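Local coordinates for transcriptional regulator, LYSR family (Neisseria meningitidis, PDB 4AB5), which probably controls methionine-biosynthesis genes as a MetR-like LysR-family transcription factor, represented here by its regulatory domain, at residues W98-Y111 with T140-A154. Sequence-based numbering, arbitrary orientation.
Sequences WTAEDFIGETLITY and TIAIIQLVASRRGIA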
loop_
_atom_site.group_PDB
_atom_site.type_symbol
_atom_site.label_atom_id
_atom_site.label_comp_id
_atom_site.label_asym_id
_atom_site.label_seq_id
_atom_site.Cartn_x
_atom_site.Cartn_y
_atom_site.Cartn_z
ATOM N N TRP B 98 0.909 23.998 13.610
ATOM C CA TRP B 98 -0.539 23.822 13.519
ATOM C C TRP B 98 -1.109 23.455 14.883
ATOM O O TRP B 98 -0.714 22.439 15.465
ATOM C CB TRP B 98 -0.915 22.743 12.490
ATOM C CG TRP B 98 -0.496 23.021 11.074
ATOM C CD1 TRP B 98 0.040 24.176 10.582
ATOM C CD2 TRP B 98 -0.617 22.128 9.958
ATOM N NE1 TRP B 98 0.271 24.054 9.232
ATOM C CE2 TRP B 98 -0.136 22.812 8.820
ATOM C CE3 TRP B 98 -1.100 20.817 9.806
ATOM C CZ2 TRP B 98 -0.082 22.215 7.554
ATOM C CZ3 TRP B 98 -1.082 20.240 8.542
ATOM C CH2 TRP B 98 -0.573 20.933 7.437
ATOM N N THR B 99 -2.026 24.288 15.405
ATOM C CA THR B 99 -2.703 24.025 16.682
ATOM C C THR B 99 -3.850 23.052 16.375
ATOM O O THR B 99 -4.233 22.928 15.209
ATOM C CB THR B 99 -3.247 25.343 17.304
ATOM O OG1 THR B 99 -4.256 25.899 16.460
ATOM C CG2 THR B 99 -2.159 26.380 17.564
ATOM N N ALA B 100 -4.419 22.396 17.395
ATOM C CA ALA B 100 -5.557 21.481 17.236
ATOM C C ALA B 100 -6.727 22.166 16.490
ATOM O O ALA B 100 -7.335 21.558 15.603
ATOM C CB ALA B 100 -6.019 20.988 18.599
ATOM N N GLU B 101 -6.974 23.457 16.805
ATOM C CA GLU B 101 -8.007 24.318 16.213
ATOM C C GLU B 101 -7.823 24.578 14.703
ATOM O O GLU B 101 -8.804 24.883 14.025
ATOM C CB GLU B 101 -8.090 25.655 16.974
ATOM C CG GLU B 101 -8.719 25.563 18.363
ATOM C CD GLU B 101 -7.893 24.980 19.500
ATOM O OE1 GLU B 101 -6.666 24.789 19.326
ATOM O OE2 GLU B 101 -8.483 24.714 20.574
ATOM N N ASP B 102 -6.580 24.452 14.176
ATOM C CA ASP B 102 -6.276 24.649 12.747
ATOM C C ASP B 102 -6.827 23.525 11.855
ATOM O O ASP B 102 -6.941 23.705 10.642
ATOM C CB ASP B 102 -4.767 24.862 12.512
ATOM C CG ASP B 102 -4.200 26.146 13.090
ATOM O OD1 ASP B 102 -4.890 27.188 13.026
ATOM O OD2 ASP B 102 -3.049 26.123 13.566
ATOM N N PHE B 103 -7.188 22.386 12.472
ATOM C CA PHE B 103 -7.758 21.206 11.832
ATOM C C PHE B 103 -9.289 21.300 11.683
ATOM O O PHE B 103 -9.845 20.569 10.867
ATOM C CB PHE B 103 -7.387 19.944 12.635
ATOM C CG PHE B 103 -5.911 19.615 12.676
ATOM C CD1 PHE B 103 -5.085 20.171 13.648
ATOM C CD2 PHE B 103 -5.349 18.739 11.748
ATOM C CE1 PHE B 103 -3.720 19.872 13.679
ATOM C CE2 PHE B 103 -3.984 18.444 11.780
ATOM C CZ PHE B 103 -3.181 19.009 12.745
ATOM N N ILE B 104 -9.962 22.191 12.458
ATOM C CA ILE B 104 -11.422 22.380 12.480
ATOM C C ILE B 104 -12.142 22.393 11.110
ATOM O O ILE B 104 -13.036 21.579 10.884
ATOM C CB ILE B 104 -11.896 23.494 13.471
ATOM C CG1 ILE B 104 -11.689 23.050 14.933
ATOM C CG2 ILE B 104 -13.375 23.899 13.233
ATOM C CD1 ILE B 104 -11.785 24.136 15.985
ATOM N N GLY B 105 -11.750 23.287 10.223
ATOM C CA GLY B 105 -12.388 23.385 8.912
ATOM C C GLY B 105 -11.983 22.360 7.867
ATOM O O GLY B 105 -12.820 21.904 7.086
ATOM N N GLU B 106 -10.687 22.008 7.858
ATOM C CA GLU B 106 -9.981 21.143 6.921
ATOM C C GLU B 106 -10.441 19.688 6.879
ATOM O O GLU B 106 -10.795 19.126 7.913
ATOM C CB GLU B 106 -8.471 21.196 7.227
ATOM C CG GLU B 106 -7.675 22.286 6.509
ATOM C CD GLU B 106 -7.939 23.740 6.827
ATOM O OE1 GLU B 106 -7.541 24.185 7.927
ATOM O OE2 GLU B 106 -8.414 24.467 5.923
ATOM N N THR B 107 -10.357 19.062 5.680
ATOM C CA THR B 107 -10.635 17.641 5.440
ATOM C C THR B 107 -9.355 16.898 5.848
ATOM O O THR B 107 -8.269 17.273 5.411
ATOM C CB THR B 107 -11.021 17.405 3.944
ATOM O OG1 THR B 107 -12.323 17.936 3.702
ATOM C CG2 THR B 107 -11.008 15.930 3.539
ATOM N N LEU B 108 -9.477 15.868 6.692
ATOM C CA LEU B 108 -8.336 15.085 7.149
ATOM C C LEU B 108 -8.234 13.766 6.370
ATOM O O LEU B 108 -9.192 12.993 6.332
ATOM C CB LEU B 108 -8.409 14.847 8.680
ATOM C CG LEU B 108 -7.167 14.216 9.373
ATOM C CD1 LEU B 108 -5.936 15.123 9.283
ATOM C CD2 LEU B 108 -7.462 13.891 10.814
ATOM N N ILE B 109 -7.083 13.534 5.724
ATOM C CA ILE B 109 -6.824 12.303 4.970
ATOM C C ILE B 109 -6.033 11.336 5.847
ATOM O O ILE B 109 -4.971 11.689 6.355
ATOM C CB ILE B 109 -6.217 12.546 3.559
ATOM C CG1 ILE B 109 -6.985 13.672 2.827
ATOM C CG2 ILE B 109 -6.223 11.242 2.731
ATOM C CD1 ILE B 109 -6.225 14.371 1.802
ATOM N N THR B 110 -6.628 10.162 6.126
ATOM C CA THR B 110 -6.064 9.129 7.004
ATOM C C THR B 110 -6.194 7.739 6.370
ATOM O O THR B 110 -6.829 7.589 5.324
ATOM C CB THR B 110 -6.829 9.103 8.370
ATOM O OG1 THR B 110 -8.099 8.460 8.216
ATOM C CG2 THR B 110 -7.015 10.478 9.006
ATOM N N TYR B 111 -5.658 6.711 7.059
ATOM C CA TYR B 111 -5.819 5.308 6.679
ATOM C C TYR B 111 -7.233 4.883 7.119
ATOM O O TYR B 111 -7.772 5.501 8.045
ATOM C CB TYR B 111 -4.728 4.426 7.306
ATOM C CG TYR B 111 -3.344 4.822 6.848
ATOM C CD1 TYR B 111 -2.923 4.580 5.543
ATOM C CD2 TYR B 111 -2.473 5.497 7.698
ATOM C CE1 TYR B 111 -1.655 4.967 5.106
ATOM C CE2 TYR B 111 -1.203 5.896 7.270
ATOM C CZ TYR B 111 -0.799 5.627 5.972
ATOM O OH TYR B 111 0.447 6.014 5.542
ATOM N N THR B 140 -0.319 5.280 1.052
ATOM C CA THR B 140 0.405 6.513 1.384
ATOM C C THR B 140 0.574 7.387 0.147
ATOM O O THR B 140 0.341 8.592 0.209
ATOM C CB THR B 140 1.752 6.154 2.044
ATOM O OG1 THR B 140 1.508 5.419 3.244
ATOM C CG2 THR B 140 2.606 7.369 2.349
ATOM N N ILE B 141 0.960 6.767 -0.979
ATOM C CA ILE B 141 1.161 7.430 -2.269
ATOM C C ILE B 141 -0.109 8.169 -2.739
ATOM O O ILE B 141 -0.001 9.254 -3.315
ATOM C CB ILE B 141 1.776 6.489 -3.342
ATOM C CG1 ILE B 141 0.861 5.274 -3.662
ATOM C CG2 ILE B 141 3.190 6.051 -2.928
ATOM C CD1 ILE B 141 1.280 4.442 -4.880
ATOM N N ALA B 142 -1.297 7.605 -2.435
ATOM C CA ALA B 142 -2.585 8.206 -2.763
ATOM C C ALA B 142 -2.901 9.353 -1.794
ATOM O O ALA B 142 -3.413 10.373 -2.241
ATOM C CB ALA B 142 -3.685 7.158 -2.742
ATOM N N ILE B 143 -2.553 9.204 -0.485
ATOM C CA ILE B 143 -2.718 10.260 0.520
ATOM C C ILE B 143 -1.960 11.524 0.086
ATOM O O ILE B 143 -2.567 12.593 0.030
ATOM C CB ILE B 143 -2.339 9.810 1.964
ATOM C CG1 ILE B 143 -3.335 8.732 2.489
ATOM C CG2 ILE B 143 -2.268 11.030 2.931
ATOM C CD1 ILE B 143 -3.006 8.099 3.845
ATOM N N ILE B 144 -0.656 11.383 -0.264
ATOM C CA ILE B 144 0.208 12.474 -0.709
ATOM C C ILE B 144 -0.337 13.184 -1.940
ATOM O O ILE B 144 -0.374 14.415 -1.944
ATOM C CB ILE B 144 1.711 12.039 -0.795
ATOM C CG1 ILE B 144 2.372 12.162 0.588
ATOM C CG2 ILE B 144 2.523 12.842 -1.839
ATOM C CD1 ILE B 144 2.701 10.924 1.186
ATOM N N GLN B 145 -0.814 12.424 -2.951
ATOM C CA GLN B 145 -1.377 13.033 -4.175
ATOM C C GLN B 145 -2.671 13.788 -3.928
ATOM O O GLN B 145 -2.907 14.798 -4.568
ATOM C CB GLN B 145 -1.529 12.025 -5.322
ATOM C CG GLN B 145 -0.207 11.493 -5.879
ATOM C CD GLN B 145 0.774 12.558 -6.314
ATOM O OE1 GLN B 145 0.419 13.567 -6.922
ATOM N NE2 GLN B 145 2.044 12.328 -6.041
ATOM N N LEU B 146 -3.484 13.312 -2.971
ATOM C CA LEU B 146 -4.730 13.949 -2.557
ATOM C C LEU B 146 -4.422 15.248 -1.792
ATOM O O LEU B 146 -5.062 16.275 -2.040
ATOM C CB LEU B 146 -5.564 12.991 -1.691
ATOM C CG LEU B 146 -6.326 11.884 -2.416
ATOM C CD1 LEU B 146 -6.940 10.939 -1.422
ATOM C CD2 LEU B 146 -7.397 12.441 -3.338
ATOM N N VAL B 147 -3.405 15.208 -0.904
ATOM C CA VAL B 147 -2.948 16.378 -0.147
ATOM C C VAL B 147 -2.411 17.449 -1.140
ATOM O O VAL B 147 -2.841 18.602 -1.085
ATOM C CB VAL B 147 -1.934 16.008 0.985
ATOM C CG1 VAL B 147 -1.368 17.251 1.648
ATOM C CG2 VAL B 147 -2.581 15.116 2.045
ATOM N N ALA B 148 -1.539 17.033 -2.084
ATOM C CA ALA B 148 -0.924 17.878 -3.123
ATOM C C ALA B 148 -1.942 18.556 -4.048
ATOM O O ALA B 148 -1.678 19.648 -4.565
ATOM C CB ALA B 148 0.059 17.060 -3.940
ATOM N N SER B 149 -3.099 17.904 -4.259
ATOM C CA SER B 149 -4.198 18.388 -5.108
ATOM C C SER B 149 -5.187 19.252 -4.300
ATOM O O SER B 149 -6.253 19.610 -4.811
ATOM C CB SER B 149 -4.915 17.209 -5.759
ATOM O OG SER B 149 -4.009 16.401 -6.497
ATOM N N ARG B 150 -4.809 19.601 -3.040
ATOM C CA ARG B 150 -5.581 20.408 -2.081
ATOM C C ARG B 150 -6.917 19.769 -1.691
ATOM O O ARG B 150 -7.873 20.472 -1.366
ATOM C CB ARG B 150 -5.728 21.876 -2.549
ATOM C CG ARG B 150 -4.461 22.705 -2.371
ATOM C CD ARG B 150 -4.657 24.180 -2.670
ATOM N NE ARG B 150 -5.495 24.843 -1.662
ATOM C CZ ARG B 150 -5.742 26.149 -1.625
ATOM N NH1 ARG B 150 -5.211 26.961 -2.530
ATOM N NH2 ARG B 150 -6.524 26.654 -0.681
ATOM N N ARG B 151 -6.965 18.421 -1.698
ATOM C CA ARG B 151 -8.159 17.641 -1.347
ATOM C C ARG B 151 -8.338 17.475 0.163
ATOM O O ARG B 151 -9.369 16.973 0.622
ATOM C CB ARG B 151 -8.179 16.285 -2.091
ATOM C CG ARG B 151 -8.481 16.418 -3.578
ATOM C CD ARG B 151 -9.925 16.825 -3.777
ATOM N NE ARG B 151 -10.237 17.172 -5.157
ATOM C CZ ARG B 151 -10.359 18.415 -5.597
ATOM N NH1 ARG B 151 -10.183 19.440 -4.769
ATOM N NH2 ARG B 151 -10.652 18.648 -6.869
ATOM N N GLY B 152 -7.337 17.928 0.908
ATOM C CA GLY B 152 -7.297 17.876 2.363
ATOM C C GLY B 152 -5.884 17.976 2.893
ATOM O O GLY B 152 -4.956 18.325 2.151
ATOM N N ILE B 153 -5.731 17.704 4.202
ATOM C CA ILE B 153 -4.450 17.678 4.924
ATOM C C ILE B 153 -4.258 16.309 5.587
ATOM O O ILE B 153 -5.217 15.544 5.680
ATOM C CB ILE B 153 -4.297 18.865 5.920
ATOM C CG1 ILE B 153 -5.396 18.858 7.021
ATOM C CG2 ILE B 153 -4.221 20.218 5.172
ATOM C CD1 ILE B 153 -5.105 19.734 8.221
ATOM N N ALA B 154 -3.032 15.986 6.029
ATOM C CA ALA B 154 -2.749 14.702 6.679
ATOM C C ALA B 154 -1.648 14.820 7.712
ATOM O O ALA B 154 -0.940 15.821 7.741
ATOM C CB ALA B 154 -2.359 13.657 5.639
#
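T107 and I109 hold I153 between them by two nearly straight backbone bonds: I153 N donates to T107 O (2.8 Å), and I109 N donates to I153 O (2.7 Å, 174° at the hydrogen). Together they make a single parallel bridge between L108 and I153, with T107, L108 and I109 facing G152, I153 and A154 in turn. Helix 140-148 runs almost antiparallel to strand 108-110, at 167°, and a Schellman motif with R150 at positive phi ends it and turns the chain back toward the strand.

I109 illustrates how a strand residue roofs a helix. Its CG2 lies 3.8 Å from I143 CG1, while CD1, carried on the extended CG1 branch, reaches V147 CG2 (3.7 Å) and L146 CB. Two residues beyond I109, Y111 meets the same I143: I143 CD1 sits over one face of the Y111 ring in a CH-pi contact, 4.0 Å from its centroid, and Y111 OH shares a 2.6 Å hydrogen bond with T140 OG1. On the face of the bridge away from the I109 side chain, I153 has CG1 between backbone N and carbonyl carbon (chi1 61°), sending CD1 to F103 CD2 (3.7 Å), E106 CB and the W98 ring. Strand 108-110 pairs in parallel with strand 134-136 on one side and bridges to I153 on the other, so helix 140-148 crosses over it in a beta-alpha-beta crossover from 134-136 to 154-157, consistent with one of the two alpha/beta subdomains of the periplasmic-binding-protein fold in LysR regulatory domains.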